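Leucine aminopeptidase 2, chloroplastic (Streptomyces sp. BC16019, PDB 5LHK) probably removes unsubstituted N-terminal amino acids from peptides, as a manganese-binding metalloaminopeptidase of the M17 family. Local coordinates at residues D182-P187 with A283-A288. Numbering follows the deposited sequence.
Sequences DLVNCP and ADMGGA. With MN (manganese (II) ion), chain B.
Val184 and Met285 meet where the last turn of helix 164-185 packs against the type I beta turn Ala283 to Gly286, which leads into helix 286-301 of the M17 catalytic domain. The contact exemplifies how a metal-bearing turn can be backed by packing without a hydrogen bond between the two segments, mostly apolar but with a methyl set against a carbonyl oxygen. Met285, the N-cap residue of helix 286-301, reaches across to helix 164-185 through its folded side chain. Its CB and CG carry the chain out from the turn, with CG lodged between the backbone N and the carbonyl carbon (chi1 41°). Further bends at chi2 and chi3 curl it against the neighbouring helix, bringing Met285 SD within 3.8 Å of Val184 CA. The terminal Met285 CE then settles near the helix backbone, 3.3 Å from Leu183 O, while also touching Leu183 CB and Val184 CG2. Val184 divides its two branches between the ends of the turn: chi1 of 173° sends Val184 CG1 to Ala283 CB at 3.7 Å and leaves Val184 CG2 to rest 3.8 Å from Gly286 CA, where the helix starts. An alanine at Val184 keeps only CB, and the loss of both methyls would probably open a gap beside Ala283 and Gly286 and leave Met285 CE freer to shift. Between these packed residues, Asp284 turns its side chain the other way, toward the metal centre. Thr373 hydrogen-bonds its OD1, and Lys261, Asp266 and Glu345 share the manganese, which Asp284 OD2 binds at 2.0 Å.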
loop_
_atom_site.group_PDB
_atom_site.type_symbol
_atom_site.label_atom_id
_atom_site.label_comp_id
_atom_site.label_asym_id
_atom_site.label_seq_id
_atom_site.Cartn_x
_atom_site.Cartn_y
_atom_site.Cartn_z
ATOM N N ASP A 182 18.178 -22.410 20.635
ATOM C CA ASP A 182 18.504 -23.312 19.522
ATOM C C ASP A 182 17.258 -23.715 18.763
ATOM O O ASP A 182 17.254 -23.699 17.527
ATOM C CB ASP A 182 19.215 -24.587 20.001
ATOM C CG ASP A 182 20.655 -24.337 20.433
ATOM O OD1 ASP A 182 21.240 -23.291 20.075
ATOM O OD2 ASP A 182 21.204 -25.210 21.131
ATOM N N LEU A 183 16.212 -24.079 19.506
ATOM C CA LEU A 183 14.972 -24.539 18.905
ATOM C C LEU A 183 14.330 -23.461 18.053
ATOM O O LEU A 183 13.839 -23.746 16.964
ATOM C CB LEU A 183 13.980 -25.005 19.977
ATOM C CG LEU A 183 14.386 -26.287 20.700
ATOM C CD1 LEU A 183 13.513 -26.527 21.928
ATOM C CD2 LEU A 183 14.334 -27.486 19.759
ATOM N N VAL A 184 14.364 -22.224 18.541
ATOM C CA VAL A 184 13.775 -21.101 17.830
ATOM C C VAL A 184 14.610 -20.726 16.605
ATOM O O VAL A 184 14.057 -20.479 15.525
ATOM C CB VAL A 184 13.574 -19.901 18.765
ATOM C CG1 VAL A 184 13.127 -18.664 17.993
ATOM C CG2 VAL A 184 12.538 -20.259 19.829
ATOM N N ASN A 185 15.935 -20.702 16.770
ATOM C CA ASN A 185 16.838 -20.395 15.665
ATOM C C ASN A 185 16.821 -21.441 14.566
ATOM O O ASN A 185 17.122 -21.116 13.414
ATOM C CB ASN A 185 18.286 -20.211 16.160
ATOM C CG ASN A 185 18.503 -18.887 16.855
ATOM O OD1 ASN A 185 17.911 -17.875 16.479
ATOM N ND2 ASN A 185 19.372 -18.880 17.871
ATOM N N CYS A 186 16.470 -22.682 14.912
ATOM C CA CYS A 186 16.516 -23.774 13.960
ATOM C C CYS A 186 15.667 -23.473 12.719
ATOM O O CYS A 186 14.505 -23.070 12.857
ATOM C CB CYS A 186 16.063 -25.084 14.593
ATOM S SG CYS A 186 16.614 -26.504 13.630
ATOM N N PRO A 187 16.248 -23.638 11.509
ATOM C CA PRO A 187 15.428 -23.518 10.306
ATOM C C PRO A 187 14.211 -24.433 10.364
ATOM O O PRO A 187 14.311 -25.571 10.834
ATOM C CB PRO A 187 16.377 -23.949 9.193
ATOM C CG PRO A 187 17.732 -23.583 9.708
ATOM C CD PRO A 187 17.673 -23.824 11.181
ATOM N N ALA A 283 10.009 -18.796 14.036
ATOM C CA ALA A 283 10.044 -18.522 15.480
ATOM C C ALA A 283 8.680 -18.630 16.152
ATOM O O ALA A 283 8.556 -18.331 17.335
ATOM C CB ALA A 283 10.625 -17.134 15.738
ATOM N N ASP A 284 7.664 -19.091 15.421
ATOM C CA ASP A 284 6.310 -19.121 15.937
ATOM C C ASP A 284 6.080 -20.329 16.869
ATOM O O ASP A 284 4.957 -20.605 17.289
ATOM C CB ASP A 284 5.332 -19.102 14.757
ATOM C CG ASP A 284 3.983 -18.526 15.116
ATOM O OD1 ASP A 284 3.926 -17.602 15.963
ATOM O OD2 ASP A 284 2.970 -18.988 14.541
ATOM N N MET A 285 7.155 -21.049 17.194
ATOM C CA MET A 285 7.123 -22.170 18.149
ATOM C C MET A 285 7.872 -21.818 19.440
ATOM O O MET A 285 8.203 -22.706 20.228
ATOM C CB MET A 285 7.663 -23.468 17.492
ATOM C CG MET A 285 8.900 -23.327 16.592
ATOM S SD MET A 285 10.309 -22.458 17.314
ATOM C CE MET A 285 10.889 -23.649 18.499
ATOM N N GLY A 286 8.115 -20.519 19.658
ATOM C CA GLY A 286 8.845 -20.024 20.828
ATOM C C GLY A 286 8.182 -20.374 22.151
ATOM O O GLY A 286 8.871 -20.620 23.153
ATOM N N GLY A 287 6.854 -20.396 22.164
ATOM C CA GLY A 287 6.119 -20.792 23.349
ATOM C C GLY A 287 6.360 -22.250 23.693
ATOM O O GLY A 287 6.627 -22.583 24.847
ATOM N N ALA A 288 6.260 -23.121 22.685
ATOM C CA ALA A 288 6.557 -24.541 22.863
ATOM C C ALA A 288 8.000 -24.737 23.319
ATOM O O ALA A 288 8.266 -25.547 24.200
ATOM C CB ALA A 288 6.288 -25.321 21.583
HETATM MN MN MN B . 1.270 -17.898 14.668
HETATM O O HOH W 1 0.034 -16.066 14.663
#